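Local coordinates for lasso peptide isopeptidase AtxE2 (Asticcacaulis excentricus, PDB 5TXE), which hydrolyses the isopeptide bond of the lasso peptides astexin-2 and astexin-3, recognising their threaded shape and turning them into linear peptides, at residues Pro470-Ser475 with Ile483-Ala488; Ser491-Arg496 with Gly529-His534; Tyr573-Asp578 with Pro584-Thr589; Val593-Leu598 with Phe618-Gln623. The protein carries 1 engineered substitution. All coordinates share one frame; numbering follows the deposited sequence.

All four contacts belong to the alpha/beta-hydrolase part of this S9-family enzyme, and they follow one another along the chain without interleaving. Contacts 1, 2 and 3 form a continuous cluster: contact 1, on helix 482-490, has its centre about 12 Å from that of contact 2, on the following helix 494-512, and the centre of contact 3 lies about 11 Å from that of contact 2, joined to it by Trp493 and Phe585. Ser486 also reaches Tyr573, which ties contact 1 to contact 3. Contact 4 sits farther out, its centre about 18 Å from that of contact 3, yet Asn594 bonds to Ala587. Contact 2 lies nearest the nucleophile position, and contact 4 lies by the edge strand 628-633 of the mixed sheet.

Contact 1 of 4, residues Pro470-Ser475 with Ile483-Ala488; sequences PRSEAS and IAQSKA
Ser475, whose CB rests 3.8 Å from Gln485 NE2, has a hydroxyl held by two groups of its own loop. Its OG accepts from Arg471 NE at 3.1 Å, with the arginine's NH2 adding a weaker bond, and gives its own proton to Ser472 O, on a lone pair in the carbonyl plane. A chi1 of 70° sets OG between the backbone N and the carbonyl carbon, and from there it can turn back over the loop. Ser472 completes the turn: its OG accepts from Ser475 N at 3.1 Å, an ST motif that leads into the 3-10 turn, and bonds to Glu489 as well. Small hydroxyl residues suit a loop that must satisfy its own backbone while folding tightly. This is the connection from strand 463-467 to helix 482-490, lying back on the helix it leads into. Across the contact Gln485 does most of the work. With CG opposite the backbone N (chi1 -173°) and the chain extended, it reaches over the turn: CG meets Ala474 CB at 3.9 Å, and the amide lies beside CA and CB of Ser475. NE2 bonds to Glu489, the same carboxylate that holds Ser472, and OE1 takes a bond from Asn279, in a loop of the beta-propeller. Shortening Gln485 to an alanine would probably leave Glu489 without its amide donor and Asn279 without its acceptor, and open a gap beside Ser475. Beside it Ala474 CB and Ala488 CB come within 4.4 Å, and alanine's small side chain suits this approach of turn and helix.

Contact 2 of 4, residues Ser491-Arg496 with Gly529-His534; sequences SNWRNR and GATTVH
The guanidinium of Arg496 carries the methyl group of Thr531 on one face, with CG2 3.7 Å above the plane and over its centre, while Thr532 OG1 stands at its edge. The edge contact is a nearly straight hydrogen bond: NH2 reaches OG1 at 3.0 Å with an angle of 166°, and NE adds a weak second bond to the same oxygen. Thr531 presents its methyl because CG2 lies opposite the backbone N, pointing at the arginine. The same CG2 approaches the Trp493 ring obliquely, 4.3 Å from CZ3; that indole stacks with Phe585 and gives its NE1 proton to Phe585 O. Threonine suits both places, offering a methyl to a flat cation at one position and a hydroxyl at the next. Arg496 NH2 also makes a salt bridge with Asp528, which probably balances its charge in this buried setting. A leucine in place of Arg496 would probably leave Asp528 without its cationic mate and free the Thr532 hydroxyl to turn. Asp528 directly follows Ala527, the engineered replacement of the nucleophilic serine, and Thr531 itself touches the bound peptide. Helix 494-512 is thus clasped to helix 528-539, which leaves the nucleophile elbow of the alpha/beta-hydrolase fold.

Contact 3 of 4, residues Tyr573-Asp578 with Pro584-Thr589; sequences YGIETD and PFWAAT
Glu576 lies across the ring of Phe585: its CG sits 3.8 Å from the ring centroid, 25° off the normal, in a CH-pi contact. Its backbone N comes over a face as well, 3.5 Å from Phe585 CE2. Its carbonyl serves the next aromatic residue, Trp586, whose NE1 donates to Glu576 O at 3.1 Å from well above the carbonyl plane. Beside this bond Ile575 CG2 packs on Trp586 CH2 at 3.7 Å, and Phe585 CD2 rests over the face of the indole, so the two aromatic residues brace each other. Phe585 reaches Glu576 because its CG is opposite the backbone N (chi1 177°). Both segments belong to the long connection between helix 563-570 and helix 591-594. A Schellman motif ends the first helix, with Ile575 N bonded to Leu570 O and Gly574 N to Lys571 O. Glycine suits the positive phi at 574, since a CB there would press on the carbonyl O of Tyr573. Next comes an inverse gamma turn centred on Glu576, closed by Thr577 N to Ile575 O at 2.8 Å. Farther out, Lys571 bridges the carboxylates of Glu576 and Asp578, Gln579 OE1 holds Phe585 N, and Tyr573 and Ile575 pack against the bound lasso peptide.

Contact 4 of 4, residues Val593-Leu598 with Phe618-Gln623; sequences VNASRL and FTALQQ
Close apolar packing joins the 3-10 turn and loop that follow helix 591-594 to helix 615-623, on the outer part of the hydrolase domain. The backbones come very near: the CA atoms of Ala595 and Leu621 are 5.0 Å apart, a spacing that small side chains permit. Ala595 CB meets Ala620 CB at 3.7 Å, methyl against methyl, and lies equally near the carbonyl carbon of Ala620. Alanine suits both places, its single methyl allowing so close an approach. Leu621 supplies the reach that the alanines lack. Its CG lies beside the backbone N (chi1 -70°), which swings one branch back across the interface: CD2 touches Ala595 CA at 3.7 Å and Leu598 CB at 3.8 Å. A single methyl thus fills the angle between the 3-10 turn at 595-596 and the loop after it. Leu621 also packs on Phe591 and on Val628 of strand 628-633, while Leu598 meets Ile538 of helix 528-539. The two segments flank strand 602-607 in sequence, and helix 615-623 leads on to the neighbouring parallel strand 628-633, the beta-alpha-beta crossover by which an alpha/beta-hydrolase sheet is built up toward its edge.

Contact 1 of 4, residues Pro470-Ser475 with Ile483-Ala488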
loop_
_atom_site.group_PDB
_atom_site.type_symbol
_atom_site.label_atom_id
_atom_site.label_comp_id
_atom_site.label_asym_id
_atom_site.label_seq_id
_atom_site.Cartn_x
_atom_site.Cartn_y
_atom_site.Cartn_z
ATOM N N PRO A 470 -13.870 5.622 5.351
ATOM C CA PRO A 470 -14.877 5.923 4.357
ATOM C C PRO A 470 -14.532 7.102 3.457
ATOM O O PRO A 470 -13.603 7.887 3.738
ATOM C CB PRO A 470 -16.083 6.283 5.227
ATOM C CG PRO A 470 -15.464 7.002 6.365
ATOM C CD PRO A 470 -14.220 6.198 6.657
ATOM N N ARG A 471 -15.331 7.233 2.406
ATOM C CA ARG A 471 -15.330 8.412 1.552
ATOM C C ARG A 471 -15.585 9.715 2.308
ATOM O O ARG A 471 -16.329 9.748 3.323
ATOM C CB ARG A 471 -16.347 8.240 0.419
ATOM C CG ARG A 471 -15.815 7.315 -0.673
ATOM C CD ARG A 471 -16.676 7.321 -1.925
ATOM N NE ARG A 471 -16.784 8.638 -2.568
ATOM C CZ ARG A 471 -17.641 8.939 -3.547
ATOM N NH1 ARG A 471 -18.464 8.017 -4.032
ATOM N NH2 ARG A 471 -17.682 10.170 -4.047
ATOM N N SER A 472 -14.926 10.781 1.849
ATOM C CA SER A 472 -15.146 12.070 2.475
ATOM C C SER A 472 -16.380 12.741 1.839
ATOM O O SER A 472 -16.731 12.426 0.713
ATOM C CB SER A 472 -13.957 12.985 2.274
ATOM O OG SER A 472 -13.809 13.272 0.904
ATOM N N GLU A 473 -16.977 13.684 2.553
ATOM C CA GLU A 473 -18.060 14.527 1.996
ATOM C C GLU A 473 -17.581 15.253 0.732
ATOM O O GLU A 473 -18.292 15.320 -0.264
ATOM C CB GLU A 473 -18.529 15.538 3.050
ATOM C CG GLU A 473 -19.096 14.857 4.316
ATOM C CD GLU A 473 -19.442 15.794 5.484
ATOM O OE1 GLU A 473 -20.265 16.709 5.262
ATOM O OE2 GLU A 473 -18.914 15.603 6.629
ATOM N N ALA A 474 -16.352 15.775 0.779
ATOM C CA ALA A 474 -15.767 16.510 -0.339
ATOM C C ALA A 474 -15.678 15.665 -1.591
ATOM O O ALA A 474 -15.725 16.188 -2.690
ATOM C CB ALA A 474 -14.377 17.017 0.013
ATOM N N SER A 475 -15.485 14.357 -1.441
ATOM C CA SER A 475 -15.404 13.489 -2.614
ATOM C C SER A 475 -16.759 13.389 -3.354
ATOM O O SER A 475 -16.792 12.927 -4.487
ATOM C CB SER A 475 -14.933 12.101 -2.214
ATOM O OG SER A 475 -15.955 11.444 -1.461
ATOM N N ILE A 483 -5.786 18.106 -5.159
ATOM C CA ILE A 483 -5.139 19.032 -4.232
ATOM C C ILE A 483 -6.196 20.010 -3.664
ATOM O O ILE A 483 -6.243 20.218 -2.445
ATOM C CB ILE A 483 -3.926 19.769 -4.871
ATOM C CG1 ILE A 483 -2.955 18.734 -5.481
ATOM C CG2 ILE A 483 -3.203 20.636 -3.831
ATOM C CD1 ILE A 483 -1.720 19.326 -6.132
ATOM N N ALA A 484 -7.057 20.563 -4.510
ATOM C CA ALA A 484 -8.154 21.402 -4.011
ATOM C C ALA A 484 -9.168 20.643 -3.133
ATOM O O ALA A 484 -9.778 21.209 -2.226
ATOM C CB ALA A 484 -8.890 22.078 -5.162
ATOM N N GLN A 485 -9.360 19.363 -3.421
ATOM C CA GLN A 485 -10.304 18.578 -2.653
ATOM C C GLN A 485 -9.748 18.411 -1.254
ATOM O O GLN A 485 -10.486 18.533 -0.257
ATOM C CB GLN A 485 -10.499 17.179 -3.268
ATOM C CG GLN A 485 -11.607 16.357 -2.614
ATOM C CD GLN A 485 -11.771 14.983 -3.265
ATOM O OE1 GLN A 485 -12.021 14.861 -4.470
ATOM N NE2 GLN A 485 -11.648 13.947 -2.465
ATOM N N SER A 486 -8.450 18.077 -1.207
ATOM C CA SER A 486 -7.712 17.919 0.041
ATOM C C SER A 486 -7.854 19.170 0.898
ATOM O O SER A 486 -8.077 19.064 2.090
ATOM C CB SER A 486 -6.214 17.599 -0.176
ATOM O OG SER A 486 -5.560 17.523 1.094
ATOM N N LYS A 487 -7.763 20.333 0.262
ATOM C CA LYS A 487 -7.866 21.581 0.962
ATOM C C LYS A 487 -9.225 21.716 1.624
ATOM O O LYS A 487 -9.309 22.082 2.811
ATOM C CB LYS A 487 -7.619 22.704 -0.001
ATOM C CG LYS A 487 -7.453 24.035 0.637
ATOM C CD LYS A 487 -7.115 25.019 -0.470
ATOM C CE LYS A 487 -7.481 26.434 -0.076
ATOM N NZ LYS A 487 -6.722 26.829 1.135
ATOM N N ALA A 488 -10.282 21.346 0.919
ATOM C CA ALA A 488 -11.603 21.299 1.564
ATOM C C ALA A 488 -11.707 20.262 2.711
ATOM O O ALA A 488 -12.330 20.534 3.744
ATOM C CB ALA A 488 -12.689 21.008 0.541
#

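Contact 2 of 4, residues Ser491-Arg496 with Gly529-His534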
loop_
_atom_site.group_PDB
_atom_site.type_symbol
_atom_site.label_atom_id
_atom_site.label_comp_id
_atom_site.label_asym_id
_atom_site.label_seq_id
_atom_site.Cartn_x
_atom_site.Cartn_y
_atom_site.Cartn_z
ATOM N N SER A 491 -9.960 21.630 5.837
ATOM C CA SER A 491 -10.492 22.858 6.362
ATOM C C SER A 491 -11.210 22.541 7.644
ATOM O O SER A 491 -12.186 21.770 7.665
ATOM C CB SER A 491 -11.479 23.484 5.382
ATOM O OG SER A 491 -12.179 24.474 6.078
ATOM N N ASN A 492 -10.713 23.096 8.742
ATOM C CA ASN A 492 -11.321 22.847 10.063
ATOM C C ASN A 492 -11.340 21.369 10.451
ATOM O O ASN A 492 -12.191 20.915 11.248
ATOM C CB ASN A 492 -12.732 23.465 10.109
ATOM C CG ASN A 492 -12.674 24.982 10.087
ATOM O OD1 ASN A 492 -12.017 25.591 10.926
ATOM N ND2 ASN A 492 -13.276 25.589 9.064
ATOM N N TRP A 493 -10.426 20.617 9.837
ATOM C CA TRP A 493 -10.353 19.201 10.049
ATOM C C TRP A 493 -11.698 18.482 9.815
ATOM O O TRP A 493 -12.010 17.505 10.462
ATOM C CB TRP A 493 -9.861 18.934 11.469
ATOM C CG TRP A 493 -8.421 19.422 11.713
ATOM C CD1 TRP A 493 -8.020 20.575 12.353
ATOM C CD2 TRP A 493 -7.222 18.758 11.313
ATOM N NE1 TRP A 493 -6.655 20.635 12.397
ATOM C CE2 TRP A 493 -6.147 19.542 11.745
ATOM C CE3 TRP A 493 -6.962 17.565 10.654
ATOM C CZ2 TRP A 493 -4.847 19.170 11.535
ATOM C CZ3 TRP A 493 -5.655 17.199 10.433
ATOM C CH2 TRP A 493 -4.622 17.993 10.884
ATOM N N ARG A 494 -12.473 18.949 8.854
ATOM C CA ARG A 494 -13.822 18.409 8.636
ATOM C C ARG A 494 -13.773 16.916 8.356
ATOM O O ARG A 494 -14.470 16.165 8.992
ATOM C CB ARG A 494 -14.569 19.191 7.509
ATOM C CG ARG A 494 -15.166 20.544 7.977
ATOM C CD ARG A 494 -15.651 21.501 6.839
ATOM N NE ARG A 494 -16.797 20.881 6.145
ATOM C CZ ARG A 494 -17.806 21.522 5.545
ATOM N NH1 ARG A 494 -17.881 22.847 5.513
ATOM N NH2 ARG A 494 -18.766 20.811 4.974
ATOM N N ASN A 495 -12.893 16.457 7.452
ATOM C CA ASN A 495 -12.854 15.034 7.188
ATOM C C ASN A 495 -12.304 14.201 8.352
ATOM O O ASN A 495 -12.720 13.065 8.545
ATOM C CB ASN A 495 -12.102 14.693 5.896
ATOM C CG ASN A 495 -12.402 13.260 5.425
ATOM O OD1 ASN A 495 -13.556 12.825 5.441
ATOM N ND2 ASN A 495 -11.379 12.534 5.044
ATOM N N ARG A 496 -11.394 14.754 9.138
ATOM C CA ARG A 496 -10.899 14.008 10.230
ATOM C C ARG A 496 -11.983 13.761 11.206
ATOM O O ARG A 496 -12.033 12.682 11.830
ATOM C CB ARG A 496 -9.789 14.773 10.949
ATOM C CG ARG A 496 -8.655 13.901 11.365
ATOM C CD ARG A 496 -7.903 13.690 10.076
ATOM N NE ARG A 496 -7.537 12.366 9.874
ATOM C CZ ARG A 496 -6.886 11.944 8.810
ATOM N NH1 ARG A 496 -6.530 12.773 7.857
ATOM N NH2 ARG A 496 -6.557 10.678 8.739
ATOM N N GLY A 529 -3.736 6.835 9.050
ATOM C CA GLY A 529 -4.241 6.340 10.296
ATOM C C GLY A 529 -3.521 6.883 11.488
ATOM O O GLY A 529 -4.123 6.955 12.559
ATOM N N ALA A 530 -2.236 7.257 11.328
ATOM C CA ALA A 530 -1.540 7.876 12.425
ATOM C C ALA A 530 -2.164 9.219 12.741
ATOM O O ALA A 530 -2.289 9.583 13.903
ATOM C CB ALA A 530 -0.079 8.068 12.113
ATOM N N THR A 531 -2.482 9.970 11.699
ATOM C CA THR A 531 -3.114 11.289 11.875
ATOM C C THR A 531 -4.427 11.106 12.665
ATOM O O THR A 531 -4.782 11.891 13.554
ATOM C CB THR A 531 -3.379 11.903 10.505
ATOM O OG1 THR A 531 -2.180 11.866 9.710
ATOM C CG2 THR A 531 -3.859 13.328 10.581
ATOM N N THR A 532 -5.148 10.043 12.344
ATOM C CA THR A 532 -6.412 9.772 13.000
ATOM C C THR A 532 -6.153 9.440 14.442
ATOM O O THR A 532 -6.898 9.814 15.288
ATOM C CB THR A 532 -7.176 8.633 12.264
ATOM O OG1 THR A 532 -7.662 9.129 11.024
ATOM C CG2 THR A 532 -8.314 8.090 13.066
ATOM N N VAL A 533 -5.092 8.724 14.729
ATOM C CA VAL A 533 -4.783 8.460 16.109
ATOM C C VAL A 533 -4.534 9.723 16.877
ATOM O O VAL A 533 -4.989 9.853 18.006
ATOM C CB VAL A 533 -3.545 7.621 16.273
ATOM C CG1 VAL A 533 -3.178 7.484 17.738
ATOM C CG2 VAL A 533 -3.786 6.235 15.674
ATOM N N HIS A 534 -3.808 10.655 16.285
ATOM C CA HIS A 534 -3.401 11.862 17.029
ATOM C C HIS A 534 -4.650 12.685 17.285
ATOM O O HIS A 534 -4.894 13.134 18.394
ATOM C CB HIS A 534 -2.320 12.699 16.293
ATOM C CG HIS A 534 -1.115 11.907 15.884
ATOM N ND1 HIS A 534 -0.418 12.153 14.716
ATOM C CD2 HIS A 534 -0.542 10.817 16.446
ATOM C CE1 HIS A 534 0.555 11.273 14.614
ATOM N NE2 HIS A 534 0.492 10.448 15.643
#

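Contact 3 of 4, residues Tyr573-Asp578 with Pro584-Thr589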
loop_
_atom_site.group_PDB
_atom_site.type_symbol
_atom_site.label_atom_id
_atom_site.label_comp_id
_atom_site.label_asym_id
_atom_site.label_seq_id
_atom_site.Cartn_x
_atom_site.Cartn_y
_atom_site.Cartn_z
ATOM N N TYR A 573 -2.535 21.830 0.012
ATOM C CA TYR A 573 -3.328 20.651 0.364
ATOM C C TYR A 573 -4.210 20.903 1.599
ATOM O O TYR A 573 -4.938 20.004 2.063
ATOM C CB TYR A 573 -2.403 19.485 0.683
ATOM C CG TYR A 573 -1.831 18.775 -0.508
ATOM C CD1 TYR A 573 -0.690 19.235 -1.144
ATOM C CD2 TYR A 573 -2.413 17.571 -0.973
ATOM C CE1 TYR A 573 -0.147 18.559 -2.248
ATOM C CE2 TYR A 573 -1.884 16.896 -2.080
ATOM C CZ TYR A 573 -0.753 17.387 -2.714
ATOM O OH TYR A 573 -0.229 16.694 -3.780
ATOM N N GLY A 574 -4.106 22.113 2.150
ATOM C CA GLY A 574 -4.813 22.504 3.348
ATOM C C GLY A 574 -4.021 22.280 4.637
ATOM O O GLY A 574 -4.597 22.388 5.729
ATOM N N ILE A 575 -2.732 21.931 4.539
ATOM C CA ILE A 575 -1.935 21.788 5.754
ATOM C C ILE A 575 -1.321 23.151 6.055
ATOM O O ILE A 575 -0.484 23.626 5.279
ATOM C CB ILE A 575 -0.830 20.742 5.585
ATOM C CG1 ILE A 575 -1.385 19.411 5.009
ATOM C CG2 ILE A 575 -0.118 20.501 6.914
ATOM C CD1 ILE A 575 -2.292 18.679 5.938
ATOM N N GLU A 576 -1.652 23.752 7.199
ATOM C CA GLU A 576 -1.243 25.142 7.446
ATOM C C GLU A 576 0.194 25.275 7.991
ATOM O O GLU A 576 0.430 25.645 9.135
ATOM C CB GLU A 576 -2.240 25.839 8.380
ATOM C CG GLU A 576 -3.696 25.824 7.910
ATOM C CD GLU A 576 -3.974 26.475 6.555
ATOM O OE1 GLU A 576 -3.164 27.281 6.051
ATOM O OE2 GLU A 576 -5.048 26.172 5.982
ATOM N N THR A 577 1.160 25.022 7.133
ATOM C CA THR A 577 2.568 25.052 7.520
ATOM C C THR A 577 3.127 26.466 7.724
ATOM O O THR A 577 4.202 26.644 8.282
ATOM C CB THR A 577 3.393 24.365 6.486
ATOM O OG1 THR A 577 3.120 24.948 5.201
ATOM C CG2 THR A 577 3.022 22.873 6.459
ATOM N N ASP A 578 2.363 27.475 7.355
ATOM C CA ASP A 578 2.715 28.856 7.714
ATOM C C ASP A 578 2.238 29.261 9.134
ATOM O O ASP A 578 2.576 30.324 9.609
ATOM C CB ASP A 578 2.185 29.835 6.688
ATOM C CG ASP A 578 0.644 29.733 6.481
ATOM O OD1 ASP A 578 -0.021 28.753 6.923
ATOM O OD2 ASP A 578 0.102 30.648 5.823
ATOM N N PRO A 584 -4.177 28.184 15.251
ATOM C CA PRO A 584 -5.472 27.507 15.400
ATOM C C PRO A 584 -5.552 26.117 14.720
ATOM O O PRO A 584 -6.183 25.223 15.250
ATOM C CB PRO A 584 -6.450 28.472 14.753
ATOM C CG PRO A 584 -5.598 29.351 13.874
ATOM C CD PRO A 584 -4.294 29.488 14.588
ATOM N N PHE A 585 -4.928 25.955 13.558
ATOM C CA PHE A 585 -5.018 24.702 12.814
ATOM C C PHE A 585 -4.416 23.550 13.611
ATOM O O PHE A 585 -5.006 22.534 13.717
ATOM C CB PHE A 585 -4.345 24.920 11.473
ATOM C CG PHE A 585 -4.283 23.708 10.627
ATOM C CD1 PHE A 585 -5.399 23.277 9.922
ATOM C CD2 PHE A 585 -3.088 22.986 10.523
ATOM C CE1 PHE A 585 -5.335 22.130 9.141
ATOM C CE2 PHE A 585 -3.015 21.847 9.744
ATOM C CZ PHE A 585 -4.135 21.405 9.069
ATOM N N TRP A 586 -3.298 23.764 14.271
ATOM C CA TRP A 586 -2.580 22.716 14.980
ATOM C C TRP A 586 -3.161 22.341 16.346
ATOM O O TRP A 586 -2.841 21.291 16.902
ATOM C CB TRP A 586 -1.103 23.158 15.090
ATOM C CG TRP A 586 -0.442 23.317 13.715
ATOM C CD1 TRP A 586 0.033 24.486 13.126
ATOM C CD2 TRP A 586 -0.251 22.276 12.756
ATOM N NE1 TRP A 586 0.496 24.205 11.855
ATOM C CE2 TRP A 586 0.354 22.859 11.615
ATOM C CE3 TRP A 586 -0.521 20.915 12.759
ATOM C CZ2 TRP A 586 0.680 22.116 10.495
ATOM C CZ3 TRP A 586 -0.198 20.169 11.660
ATOM C CH2 TRP A 586 0.393 20.774 10.524
ATOM N N ALA A 587 -4.029 23.165 16.912
ATOM C CA ALA A 587 -4.587 22.884 18.244
ATOM C C ALA A 587 -5.378 21.598 18.317
ATOM O O ALA A 587 -5.488 20.970 19.384
ATOM C CB ALA A 587 -5.498 24.032 18.642
ATOM N N ALA A 588 -5.907 21.159 17.183
ATOM C CA ALA A 588 -6.676 19.912 17.177
ATOM C C ALA A 588 -5.827 18.667 17.166
ATOM O O ALA A 588 -6.364 17.578 17.374
ATOM C CB ALA A 588 -7.554 19.901 15.937
ATOM N N THR A 589 -4.525 18.795 16.855
ATOM C CA THR A 589 -3.664 17.602 16.696
ATOM C C THR A 589 -2.266 17.628 17.351
ATOM O O THR A 589 -1.709 16.570 17.533
ATOM C CB THR A 589 -3.382 17.278 15.219
ATOM O OG1 THR A 589 -2.717 18.395 14.608
ATOM C CG2 THR A 589 -4.659 16.962 14.447
#

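Contact 4 of 4, residues Val593-Leu598 with Phe618-Gln623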
loop_
_atom_site.group_PDB
_atom_site.type_symbol
_atom_site.label_atom_id
_atom_site.label_comp_id
_atom_site.label_asym_id
_atom_site.label_seq_id
_atom_site.Cartn_x
_atom_site.Cartn_y
_atom_site.Cartn_z
ATOM N N VAL A 593 1.072 21.190 22.085
ATOM C CA VAL A 593 -0.046 22.004 22.600
ATOM C C VAL A 593 -0.878 21.245 23.632
ATOM O O VAL A 593 -1.166 21.790 24.690
ATOM C CB VAL A 593 -0.926 22.487 21.438
ATOM C CG1 VAL A 593 -2.210 23.165 21.920
ATOM C CG2 VAL A 593 -0.119 23.411 20.532
ATOM N N ASN A 594 -1.207 19.977 23.374
ATOM C CA ASN A 594 -2.158 19.241 24.191
ATOM C C ASN A 594 -1.567 18.217 25.117
ATOM O O ASN A 594 -2.297 17.468 25.754
ATOM C CB ASN A 594 -3.131 18.535 23.256
ATOM C CG ASN A 594 -3.974 19.526 22.464
ATOM O OD1 ASN A 594 -4.792 20.212 23.063
ATOM N ND2 ASN A 594 -3.767 19.624 21.137
ATOM N N ALA A 595 -0.250 18.223 25.294
ATOM C CA ALA A 595 0.390 17.207 26.140
ATOM C C ALA A 595 -0.249 17.011 27.501
ATOM O O ALA A 595 -0.412 15.888 27.981
ATOM C CB ALA A 595 1.856 17.541 26.370
ATOM N N SER A 596 -0.573 18.096 28.168
ATOM C CA SER A 596 -1.036 17.988 29.560
ATOM C C SER A 596 -2.439 17.373 29.682
ATOM O O SER A 596 -2.805 16.933 30.747
ATOM C CB SER A 596 -0.913 19.351 30.262
ATOM O OG SER A 596 -1.687 20.284 29.499
ATOM N N ARG A 597 -3.198 17.259 28.602
ATOM C CA ARG A 597 -4.504 16.544 28.690
ATOM C C ARG A 597 -4.562 15.217 27.934
ATOM O O ARG A 597 -5.593 14.706 27.627
ATOM C CB ARG A 597 -5.634 17.443 28.193
ATOM C CG ARG A 597 -5.591 17.849 26.738
ATOM C CD ARG A 597 -6.573 18.992 26.643
ATOM N NE ARG A 597 -6.740 19.618 25.345
ATOM C CZ ARG A 597 -7.627 19.224 24.441
ATOM N NH1 ARG A 597 -8.318 18.122 24.657
ATOM N NH2 ARG A 597 -7.765 19.884 23.297
ATOM N N LEU A 598 -3.417 14.654 27.641
ATOM C CA LEU A 598 -3.386 13.477 26.840
ATOM C C LEU A 598 -3.103 12.297 27.764
ATOM O O LEU A 598 -1.933 11.899 27.997
ATOM C CB LEU A 598 -2.320 13.661 25.785
ATOM C CG LEU A 598 -2.656 13.043 24.454
ATOM C CD1 LEU A 598 -2.344 14.086 23.400
ATOM C CD2 LEU A 598 -1.904 11.710 24.295
ATOM N N PHE A 618 6.946 14.091 22.070
ATOM C CA PHE A 618 7.313 13.113 23.079
ATOM C C PHE A 618 7.810 13.799 24.355
ATOM O O PHE A 618 7.485 13.408 25.456
ATOM C CB PHE A 618 8.359 12.148 22.518
ATOM C CG PHE A 618 8.855 11.151 23.518
ATOM C CD1 PHE A 618 8.160 9.995 23.764
ATOM C CD2 PHE A 618 9.992 11.402 24.245
ATOM C CE1 PHE A 618 8.603 9.087 24.680
ATOM C CE2 PHE A 618 10.442 10.496 25.180
ATOM C CZ PHE A 618 9.756 9.322 25.374
ATOM N N THR A 619 8.633 14.814 24.196
ATOM C CA THR A 619 9.272 15.456 25.344
ATOM C C THR A 619 8.235 16.203 26.168
ATOM O O THR A 619 8.298 16.183 27.395
ATOM C CB THR A 619 10.361 16.390 24.854
ATOM O OG1 THR A 619 11.319 15.643 24.052
ATOM C CG2 THR A 619 11.042 17.067 25.988
ATOM N N ALA A 620 7.244 16.816 25.511
ATOM C CA ALA A 620 6.175 17.526 26.248
ATOM C C ALA A 620 5.334 16.538 27.026
ATOM O O ALA A 620 5.018 16.763 28.185
ATOM C CB ALA A 620 5.332 18.347 25.309
ATOM N N LEU A 621 5.051 15.399 26.415
ATOM C CA LEU A 621 4.328 14.352 27.093
ATOM C C LEU A 621 5.054 13.799 28.273
ATOM O O LEU A 621 4.423 13.599 29.347
ATOM C CB LEU A 621 3.997 13.213 26.146
ATOM C CG LEU A 621 2.933 13.580 25.086
ATOM C CD1 LEU A 621 2.885 12.510 24.006
ATOM C CD2 LEU A 621 1.519 13.711 25.682
ATOM N N GLN A 622 6.362 13.516 28.136
ATOM C CA GLN A 622 7.136 13.029 29.296
ATOM C C GLN A 622 7.178 14.068 30.390
ATOM O O GLN A 622 6.985 13.777 31.566
ATOM C CB GLN A 622 8.568 12.669 28.978
ATOM C CG GLN A 622 8.705 11.363 28.267
ATOM C CD GLN A 622 10.103 10.730 28.445
ATOM O OE1 GLN A 622 11.121 11.412 28.442
ATOM N NE2 GLN A 622 10.133 9.408 28.612
ATOM N N GLN A 623 7.440 15.286 30.025
ATOM C CA GLN A 623 7.467 16.361 30.988
ATOM C C GLN A 623 6.115 16.497 31.716
ATOM O O GLN A 623 6.075 16.833 32.894
ATOM C CB GLN A 623 7.774 17.613 30.233
ATOM C CG GLN A 623 7.755 18.906 31.047
ATOM C CD GLN A 623 9.151 19.507 31.192
ATOM O OE1 GLN A 623 10.170 18.860 30.889
ATOM N NE2 GLN A 623 9.199 20.746 31.667
#